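Local coordinates for protein farnesyl diphosphate synthase (Rhodobacter capsulatus, PDB 3M0G) that probably catalyses the magnesium-dependent condensation of farnesyl diphosphate with isopentenyl diphosphate to give geranylgeranyl diphosphate, a precursor of carotenoids, at residues D112-Q115 with T116-F119; L166-D169 with E170-R173. One frame throughout, in Å; residues are numbered along the deposited sequence.

Overall arrangement
Both contacts are local, in a chain that is mostly helical: contact 1 lies within one helix, whereas contact 2 spans the entry to another and its first turn. Contact 1 comes first, inside helix 104-121, where it is buried against the second subunit of the dimer. Contact 2 follows and covers the start of helix 168-194, at the surface of the subunit, where no other chain of the assembly touches it. Their centres are about 30 Å apart and their nearest atoms about 18 Å, with no touch between them. Both belong to the same polyprenyl synthetase family region. Helix 104-121 contributes to the dimer interface, while contact 2 is the N-terminal cap of a helix that starts at the surface.

Contact 1: residues D112-Q115 with T116-F119; sequences DALQ and TLAF
Ala113 O accepts the backbone N-H of Leu117 at 2.8 Å, the shortest of the four backbone bonds that join these two turns of helix 104-121. Leu114 O takes Ala118 N at 3.0 Å, and Asp112 O takes Thr116 N at 3.2 Å. The fourth bond, from Phe119 N to Gln115 O, is weak.

The side chain of Thr116 folds back on the preceding turn. Its hydroxyl is turned away from the carbonyl carbon of its own residue (chi1 -52°), which brings OG1 to 3.0 Å from Asp112 O. Threonine suits this place because its short side chain keeps OG1 near Asp112 O while the hydroxyl is still hydrogen-bonded to the side chain of Gln115 of the second subunit. Asp112 also points its carboxylate across the interface, where OD2 bonds to His80 of the second subunit.

Gln115 and Phe119, one turn apart, run side by side in the same direction. An extended chain with CG anti to the backbone N (chi1 167°) carries the Gln115 amide along the Phe119 ring, whose plane is 30° from that of the amide. Gln115 CG approaches the ring at Phe119 CE2, 4.1 Å away, while the backbone atom Gln115 O reaches Phe119 CD2 obliquely at 3.3 Å. The ring itself stacks on Phe119 of the second subunit.

Leu114 and Leu117 meet loosely through their CD2 methyls, 4.3 Å apart, and both pack on Met34 of helix 29-37. The small Ala118 lets Ala72 of helix 60-81 and Leu140 of helix 130-144 come close. Leu114, Leu117 and Ala118 thus pack on helices of their own subunit, while Asp112, Thr116 and Phe119 also meet the second, as in the homodimeric, all-helical isoprenyl diphosphate synthase fold.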
loop_
_atom_site.group_PDB
_atom_site.type_symbol
_atom_site.label_atom_id
_atom_site.label_comp_id
_atom_site.label_asym_id
_atom_site.label_seq_id
_atom_site.Cartn_x
_atom_site.Cartn_y
_atom_site.Cartn_z
ATOM N N ASP B 112 -6.045 -3.705 2.940
ATOM C CA ASP B 112 -4.872 -3.985 2.114
ATOM C C ASP B 112 -5.122 -3.543 0.661
ATOM O O ASP B 112 -4.271 -2.887 0.041
ATOM C CB ASP B 112 -4.457 -5.454 2.186
ATOM C CG ASP B 112 -3.774 -5.825 3.503
ATOM O OD1 ASP B 112 -3.390 -4.948 4.328
ATOM O OD2 ASP B 112 -3.613 -7.032 3.716
ATOM N N ALA B 113 -6.304 -3.861 0.130
ATOM C CA ALA B 113 -6.607 -3.557 -1.268
ATOM C C ALA B 113 -6.996 -2.101 -1.455
ATOM O O ALA B 113 -6.870 -1.541 -2.553
ATOM C CB ALA B 113 -7.692 -4.505 -1.800
ATOM N N LEU B 114 -7.479 -1.460 -0.387
ATOM C CA LEU B 114 -7.765 -0.052 -0.493
ATOM C C LEU B 114 -6.467 0.751 -0.552
ATOM O O LEU B 114 -6.414 1.770 -1.220
ATOM C CB LEU B 114 -8.666 0.432 0.638
ATOM C CG LEU B 114 -10.152 0.135 0.401
ATOM C CD1 LEU B 114 -10.874 0.192 1.746
ATOM C CD2 LEU B 114 -10.747 1.127 -0.593
ATOM N N GLN B 115 -5.421 0.280 0.129
ATOM C CA GLN B 115 -4.107 0.964 0.028
ATOM C C GLN B 115 -3.499 0.772 -1.360
ATOM O O GLN B 115 -2.911 1.709 -1.930
ATOM C CB GLN B 115 -3.124 0.515 1.120
ATOM C CG GLN B 115 -1.689 0.998 0.790
ATOM C CD GLN B 115 -0.675 0.823 1.900
ATOM O OE1 GLN B 115 0.412 1.427 1.853
ATOM N NE2 GLN B 115 -1.010 0.014 2.895
ATOM N N THR B 116 -3.679 -0.426 -1.912
ATOM C CA THR B 116 -3.257 -0.736 -3.275
ATOM C C THR B 116 -4.047 0.097 -4.281
ATOM O O THR B 116 -3.490 0.603 -5.250
ATOM C CB THR B 116 -3.459 -2.252 -3.613
ATOM O OG1 THR B 116 -2.845 -3.058 -2.606
ATOM C CG2 THR B 116 -2.805 -2.574 -4.943
ATOM N N LEU B 117 -5.350 0.232 -4.050
ATOM C CA LEU B 117 -6.189 1.077 -4.906
ATOM C C LEU B 117 -5.719 2.536 -4.935
ATOM O O LEU B 117 -5.680 3.153 -6.030
ATOM C CB LEU B 117 -7.678 0.998 -4.492
ATOM C CG LEU B 117 -8.702 1.631 -5.451
ATOM C CD1 LEU B 117 -8.700 0.918 -6.815
ATOM C CD2 LEU B 117 -10.101 1.546 -4.853
ATOM N N ALA B 118 -5.430 3.096 -3.756
ATOM C CA ALA B 118 -4.896 4.462 -3.628
ATOM C C ALA B 118 -3.691 4.716 -4.553
ATOM O O ALA B 118 -3.659 5.710 -5.286
ATOM C CB ALA B 118 -4.510 4.786 -2.177
ATOM N N PHE B 119 -2.713 3.827 -4.508
ATOM C CA PHE B 119 -1.518 3.907 -5.377
ATOM C C PHE B 119 -1.806 3.751 -6.873
ATOM O O PHE B 119 -1.156 4.408 -7.718
ATOM C CB PHE B 119 -0.402 2.970 -4.869
ATOM C CG PHE B 119 0.325 3.523 -3.667
ATOM C CD1 PHE B 119 1.201 4.606 -3.809
ATOM C CD2 PHE B 119 0.097 3.006 -2.399
ATOM C CE1 PHE B 119 1.847 5.156 -2.706
ATOM C CE2 PHE B 119 0.750 3.544 -1.263
ATOM C CZ PHE B 119 1.642 4.602 -1.427
#

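Contact 2: residues L166-D169 with E170-R173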
loop_
_atom_site.group_PDB
_atom_site.type_symbol
_atom_site.label_atom_id
_atom_site.label_comp_id
_atom_site.label_asym_id
_atom_site.label_seq_id
_atom_site.Cartn_x
_atom_site.Cartn_y
_atom_site.Cartn_z
ATOM N N LEU B 166 2.143 10.585 27.808
ATOM C CA LEU B 166 3.070 11.180 26.842
ATOM C C LEU B 166 3.286 12.667 27.113
ATOM O O LEU B 166 2.393 13.360 27.602
ATOM C CB LEU B 166 2.622 10.984 25.377
ATOM C CG LEU B 166 2.421 9.591 24.772
ATOM C CD1 LEU B 166 2.307 9.696 23.253
ATOM C CD2 LEU B 166 3.497 8.561 25.170
ATOM N N THR B 167 4.483 13.137 26.772
ATOM C CA THR B 167 4.810 14.545 26.858
ATOM C C THR B 167 4.279 15.270 25.635
ATOM O O THR B 167 3.900 14.644 24.610
ATOM C CB THR B 167 6.323 14.796 26.910
ATOM O OG1 THR B 167 6.925 14.389 25.668
ATOM C CG2 THR B 167 6.959 14.038 28.074
ATOM N N LEU B 168 4.296 16.593 25.725
ATOM C CA LEU B 168 3.835 17.406 24.614
ATOM C C LEU B 168 4.608 17.043 23.348
ATOM O O LEU B 168 4.013 16.816 22.296
ATOM C CB LEU B 168 3.967 18.900 24.928
ATOM C CG LEU B 168 3.522 19.836 23.800
ATOM C CD1 LEU B 168 2.069 19.631 23.437
ATOM C CD2 LEU B 168 3.794 21.301 24.168
ATOM N N ASP B 169 5.931 16.971 23.473
ATOM C CA ASP B 169 6.794 16.658 22.349
ATOM C C ASP B 169 6.449 15.299 21.723
ATOM O O ASP B 169 6.404 15.175 20.496
ATOM C CB ASP B 169 8.263 16.771 22.753
ATOM C CG ASP B 169 8.695 18.212 22.988
ATOM O OD1 ASP B 169 7.961 19.135 22.568
ATOM O OD2 ASP B 169 9.765 18.429 23.602
ATOM N N GLU B 170 6.179 14.303 22.572
ATOM C CA GLU B 170 5.702 12.996 22.104
ATOM C C GLU B 170 4.347 13.008 21.384
ATOM O O GLU B 170 4.234 12.441 20.283
ATOM C CB GLU B 170 5.769 11.937 23.223
ATOM C CG GLU B 170 7.219 11.614 23.601
ATOM C CD GLU B 170 7.397 11.023 24.996
ATOM O OE1 GLU B 170 8.468 10.431 25.228
ATOM O OE2 GLU B 170 6.503 11.159 25.863
ATOM N N ILE B 171 3.324 13.640 21.966
ATOM C CA ILE B 171 2.017 13.686 21.292
ATOM C C ILE B 171 2.016 14.512 19.998
ATOM O O ILE B 171 1.198 14.250 19.107
ATOM C CB ILE B 171 0.773 14.027 22.214
ATOM C CG1 ILE B 171 0.725 15.502 22.613
ATOM C CG2 ILE B 171 0.684 13.090 23.414
ATOM C CD1 ILE B 171 -0.680 15.949 23.099
ATOM N N ILE B 172 2.933 15.483 19.888
ATOM C CA ILE B 172 3.144 16.258 18.648
ATOM C C ILE B 172 3.736 15.352 17.546
ATOM O O ILE B 172 3.279 15.360 16.408
ATOM C CB ILE B 172 4.079 17.518 18.875
ATOM C CG1 ILE B 172 3.342 18.643 19.603
ATOM C CG2 ILE B 172 4.595 18.078 17.562
ATOM C CD1 ILE B 172 4.279 19.680 20.232
ATOM N N ARG B 173 4.742 14.565 17.904
ATOM C CA ARG B 173 5.342 13.589 16.983
ATOM C C ARG B 173 4.320 12.537 16.525
ATOM O O ARG B 173 4.292 12.147 15.362
ATOM C CB ARG B 173 6.532 12.897 17.662
ATOM C CG ARG B 173 7.323 11.945 16.754
ATOM C CD ARG B 173 8.501 11.301 17.476
ATOM N NE ARG B 173 8.095 10.361 18.531
ATOM C CZ ARG B 173 8.932 9.640 19.276
ATOM N NH1 ARG B 173 8.458 8.822 20.211
ATOM N NH2 ARG B 173 10.253 9.726 19.114
#
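Helix 168-194 begins here with a regular first turn, in which Thr167 O accepts Ile171 N at 2.9 Å, followed by bonds from Ile172 N to Leu168 O and from Arg173 N to Asp169 O. Thr167 stands just before the helix. Its hydroxyl lies between its own backbone N and carbonyl carbon (chi1 65°), a rotation that places OG1 where it accepts from Glu170 N at 3.2 Å.

Glu170 completes the reciprocal pair. Its extended side chain reaches back over the first turn, and OE2 receives the N-H of Thr167 at 3.0 Å in an almost straight bond of 177°. The donor comes to the anti side of the carboxylate, 22° out of its plane. These two reciprocal bonds, side chain to backbone in each direction, form a capping box with Thr167 as N-cap. Threonine suits the first place because its short hydroxyl can accept a first-turn amide; glutamate suits the second because its chain is long enough to reach the N-cap amide. The negative charges of Asp169 and Glu170 probably also interact favourably with the positive end of the helix dipole.

Next to the box, Leu166 and Ile171 make an apolar contact between the incoming loop and the first turn. Leu166 points toward the helix and crosses Ile171 obliquely, with Leu166 CB only 3.5 Å from Ile171 CG2, tighter than usual for two carbons. Leu166 also touches Ala159 of helix 149-159, whereas buried Ile171 packs on Phe243 and Leu246 of helix 243-247. Leu168 crosses Ile172, one turn later, with Leu168 CG 3.7 Å from Ile172 CD1. The Arg173 chain, bent at chi3, touches Tyr151 and Leu155 of helix 149-159.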